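Long-range contact in cysteine hydrolase (Pseudomonas syringae pv. phaseolicola 1448A, PDB 3IRV), which belongs to the cysteine hydrolases of the isochorismatase family and probably acts as a hydrolase: residues A62-L70 against L130-V139. Residues are numbered along the deposited sequence; the frame is centred on the assembly and turned at random.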
loop_
_atom_site.group_PDB
_atom_site.type_symbol
_atom_site.label_atom_id
_atom_site.label_comp_id
_atom_site.label_asym_id
_atom_site.label_seq_id
_atom_site.Cartn_x
_atom_site.Cartn_y
_atom_site.Cartn_z
ATOM N N ALA A 62 3.977 29.588 -7.002
ATOM C CA ALA A 62 3.351 30.776 -7.611
ATOM C C ALA A 62 1.861 30.893 -7.248
ATOM O O ALA A 62 1.308 32.007 -7.141
ATOM C CB ALA A 62 3.537 30.754 -9.124
ATOM N N ALA A 63 1.204 29.751 -7.053
ATOM C CA ALA A 63 -0.210 29.757 -6.721
ATOM C C ALA A 63 -0.485 29.595 -5.224
ATOM O O ALA A 63 -1.644 29.360 -4.826
ATOM C CB ALA A 63 -0.917 28.670 -7.507
ATOM N N GLN A 64 0.578 29.667 -4.417
ATOM C CA GLN A 64 0.486 29.522 -2.958
ATOM C C GLN A 64 -0.036 28.126 -2.572
ATOM O O GLN A 64 -0.757 27.959 -1.576
ATOM C CB GLN A 64 -0.375 30.646 -2.341
ATOM C CG GLN A 64 0.374 31.931 -1.990
ATOM C CD GLN A 64 1.145 32.520 -3.154
ATOM O OE1 GLN A 64 0.581 32.791 -4.217
ATOM N NE2 GLN A 64 2.447 32.721 -2.960
ATOM N N VAL A 65 0.316 27.131 -3.389
ATOM C CA VAL A 65 -0.001 25.739 -3.093
ATOM C C VAL A 65 1.200 25.219 -2.274
ATOM O O VAL A 65 2.344 25.285 -2.739
ATOM C CB VAL A 65 -0.182 24.898 -4.379
ATOM C CG1 VAL A 65 -0.220 23.394 -4.054
ATOM C CG2 VAL A 65 -1.467 25.308 -5.113
ATOM N N MET A 66 0.938 24.749 -1.053
ATOM C CA MET A 66 2.010 24.315 -0.146
ATOM C C MET A 66 2.810 23.175 -0.737
ATOM O O MET A 66 2.242 22.258 -1.310
ATOM C CB MET A 66 1.434 23.877 1.218
ATOM C CG MET A 66 2.476 23.332 2.231
ATOM S SD MET A 66 1.843 23.092 3.940
ATOM C CE MET A 66 0.288 22.378 3.505
ATOM N N VAL A 67 4.136 23.270 -0.625
ATOM C CA VAL A 67 5.036 22.226 -1.072
ATOM C C VAL A 67 5.650 21.532 0.143
ATOM O O VAL A 67 6.245 22.199 1.001
ATOM C CB VAL A 67 6.182 22.816 -1.911
ATOM C CG1 VAL A 67 7.224 21.762 -2.206
ATOM C CG2 VAL A 67 5.620 23.395 -3.212
ATOM N N ILE A 68 5.522 20.203 0.181
ATOM C CA ILE A 68 6.039 19.379 1.286
ATOM C C ILE A 68 6.994 18.341 0.730
ATOM O O ILE A 68 6.633 17.603 -0.181
ATOM C CB ILE A 68 4.895 18.634 1.997
ATOM C CG1 ILE A 68 3.891 19.660 2.544
ATOM C CG2 ILE A 68 5.449 17.715 3.112
ATOM C CD1 ILE A 68 2.531 19.089 3.019
ATOM N N TYR A 69 8.204 18.277 1.276
ATOM C CA TYR A 69 9.151 17.225 0.900
ATOM C C TYR A 69 9.143 16.146 1.967
ATOM O O TYR A 69 9.172 16.464 3.146
ATOM C CB TYR A 69 10.566 17.786 0.837
ATOM C CG TYR A 69 10.813 18.802 -0.243
ATOM C CD1 TYR A 69 11.501 18.424 -1.405
ATOM C CD2 TYR A 69 10.416 20.162 -0.094
ATOM C CE1 TYR A 69 11.779 19.361 -2.421
ATOM C CE2 TYR A 69 10.682 21.096 -1.104
ATOM C CZ TYR A 69 11.368 20.687 -2.265
ATOM O OH TYR A 69 11.630 21.663 -3.239
ATOM N N LEU A 70 9.100 14.884 1.562
ATOM C CA LEU A 70 9.306 13.783 2.502
ATOM C C LEU A 70 10.755 13.327 2.370
ATOM O O LEU A 70 11.308 13.297 1.251
ATOM C CB LEU A 70 8.425 12.584 2.150
ATOM C CG LEU A 70 6.927 12.876 2.136
ATOM C CD1 LEU A 70 6.185 11.578 1.874
ATOM C CD2 LEU A 70 6.470 13.536 3.440
ATOM N N LEU A 130 2.950 14.583 8.869
ATOM C CA LEU A 130 2.267 15.030 7.649
ATOM C C LEU A 130 0.790 15.368 7.870
ATOM O O LEU A 130 0.325 16.400 7.397
ATOM C CB LEU A 130 2.405 13.971 6.546
ATOM C CG LEU A 130 1.792 14.344 5.201
ATOM C CD1 LEU A 130 2.387 15.649 4.668
ATOM C CD2 LEU A 130 1.981 13.195 4.198
ATOM N N ASP A 131 0.063 14.536 8.616
ATOM C CA ASP A 131 -1.359 14.792 8.793
ATOM C C ASP A 131 -1.606 16.108 9.534
ATOM O O ASP A 131 -2.561 16.827 9.225
ATOM C CB ASP A 131 -2.029 13.626 9.511
ATOM C CG ASP A 131 -3.530 13.646 9.364
ATOM O OD1 ASP A 131 -4.030 13.635 8.217
ATOM O OD2 ASP A 131 -4.208 13.693 10.408
ATOM N N THR A 132 -0.730 16.427 10.488
ATOM C CA THR A 132 -0.858 17.706 11.221
ATOM C C THR A 132 -0.641 18.880 10.258
ATOM O O THR A 132 -1.455 19.816 10.200
ATOM C CB THR A 132 0.141 17.772 12.380
ATOM O OG1 THR A 132 -0.159 16.746 13.339
ATOM C CG2 THR A 132 0.140 19.169 13.052
ATOM N N VAL A 133 0.423 18.807 9.455
ATOM C CA VAL A 133 0.751 19.862 8.506
ATOM C C VAL A 133 -0.428 20.099 7.517
ATOM O O VAL A 133 -0.830 21.239 7.258
ATOM C CB VAL A 133 2.078 19.548 7.794
ATOM C CG1 VAL A 133 2.358 20.521 6.633
ATOM C CG2 VAL A 133 3.240 19.536 8.819
ATOM N N LEU A 134 -1.004 19.011 7.013
ATOM C CA LEU A 134 -2.071 19.125 6.019
ATOM C C LEU A 134 -3.356 19.617 6.669
ATOM O O LEU A 134 -3.996 20.557 6.185
ATOM C CB LEU A 134 -2.313 17.759 5.365
ATOM C CG LEU A 134 -1.157 17.222 4.515
ATOM C CD1 LEU A 134 -1.487 15.804 4.038
ATOM C CD2 LEU A 134 -0.942 18.156 3.298
ATOM N N ARG A 135 -3.758 18.993 7.773
ATOM C CA ARG A 135 -5.051 19.387 8.362
ATOM C C ARG A 135 -5.012 20.773 8.991
ATOM O O ARG A 135 -6.006 21.483 8.945
ATOM C CB ARG A 135 -5.568 18.355 9.374
ATOM C CG ARG A 135 -5.889 16.979 8.758
ATOM C CD ARG A 135 -6.989 17.046 7.679
ATOM N NE ARG A 135 -7.399 15.701 7.255
ATOM C CZ ARG A 135 -8.217 15.420 6.250
ATOM N NH1 ARG A 135 -8.761 16.385 5.515
ATOM N NH2 ARG A 135 -8.494 14.137 5.979
ATOM N N ALA A 136 -3.850 21.174 9.530
ATOM C CA ALA A 136 -3.717 22.545 10.074
ATOM C C ALA A 136 -4.025 23.609 9.003
ATOM O O ALA A 136 -4.557 24.693 9.314
ATOM C CB ALA A 136 -2.322 22.751 10.649
ATOM N N ARG A 137 -3.699 23.302 7.744
ATOM C CA ARG A 137 -3.941 24.229 6.624
ATOM C C ARG A 137 -5.299 23.975 5.939
ATOM O O ARG A 137 -5.627 24.620 4.945
ATOM C CB ARG A 137 -2.803 24.103 5.599
ATOM C CG ARG A 137 -2.736 25.244 4.575
ATOM C CD ARG A 137 -1.781 24.900 3.457
ATOM N NE ARG A 137 -1.619 25.929 2.432
ATOM C CZ ARG A 137 -0.742 26.928 2.501
ATOM N NH1 ARG A 137 0.049 27.068 3.570
ATOM N NH2 ARG A 137 -0.663 27.799 1.502
ATOM N N ASP A 138 -6.058 23.012 6.467
ATOM C CA ASP A 138 -7.341 22.572 5.914
ATOM C C ASP A 138 -7.173 21.980 4.508
ATOM O O ASP A 138 -8.066 22.125 3.650
ATOM C CB ASP A 138 -8.400 23.696 5.900
ATOM C CG ASP A 138 -9.839 23.159 5.887
ATOM O OD1 ASP A 138 -10.090 21.995 6.304
ATOM O OD2 ASP A 138 -10.721 23.923 5.441
ATOM N N VAL A 139 -6.023 21.351 4.258
ATOM C CA VAL A 139 -5.806 20.718 2.952
ATOM C C VAL A 139 -6.549 19.394 2.909
ATOM O O VAL A 139 -6.516 18.640 3.885
ATOM C CB VAL A 139 -4.305 20.462 2.722
ATOM C CG1 VAL A 139 -4.073 19.501 1.549
ATOM C CG2 VAL A 139 -3.581 21.798 2.524
HETATM O O HOH W 1 -1.823 25.144 -0.117
#
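Met66 and Arg137 lie side by side, pointed opposite ways, the thioether chain heading from the strand to the helix and the arginine reaching back. Met66 CB sits over one face of the Arg137 guanidinium, 3.8 Å above its plane and nearer the rim of the group than its middle. With CG anti to the backbone N (chi1 177°), SD is carried on to Val133 CG1, 3.8 Å away, and the bend at chi3 (42°) turns CE back against the arginine stem. There Met66 CE packs tightly on Arg137 CD, 3.3 Å away, and also touches Val139 CG2 just beyond the helix end. Two residues along the strand, on the same face, Ile68 sends CD1 among three helix side chains: Leu134 CD2 at 3.6 Å, Leu130 CD1 and Val133 CG1. Strand 66-72 belongs to the parallel sheet of the isochorismatase-like alpha/beta fold, hydrogen-bonded to strand 23-28 on one edge and strand 115-119 on the other. Helix 130-136 lies over one face of this sheet, antiparallel to the strand with the segment axes 11.0 Å apart, and leads into strand 141-147; helix 50-62 packs against the other face, meeting Val67 and Tyr69. Asp138, with positive phi, closes the helix in a Schellman motif, just after Arg137. From there Arg137 stretches out, straight through its methylenes as far as NE, and its NH2 gives a weak, bent hydrogen bond to Gln64 O (3.1 Å, 129°), which lies almost level with the guanidinium, off its edge. Beside it a water accepts from Met66 N at 2.9 Å and, weakly, from Arg137 NE, bridging the start of the strand to the arginine.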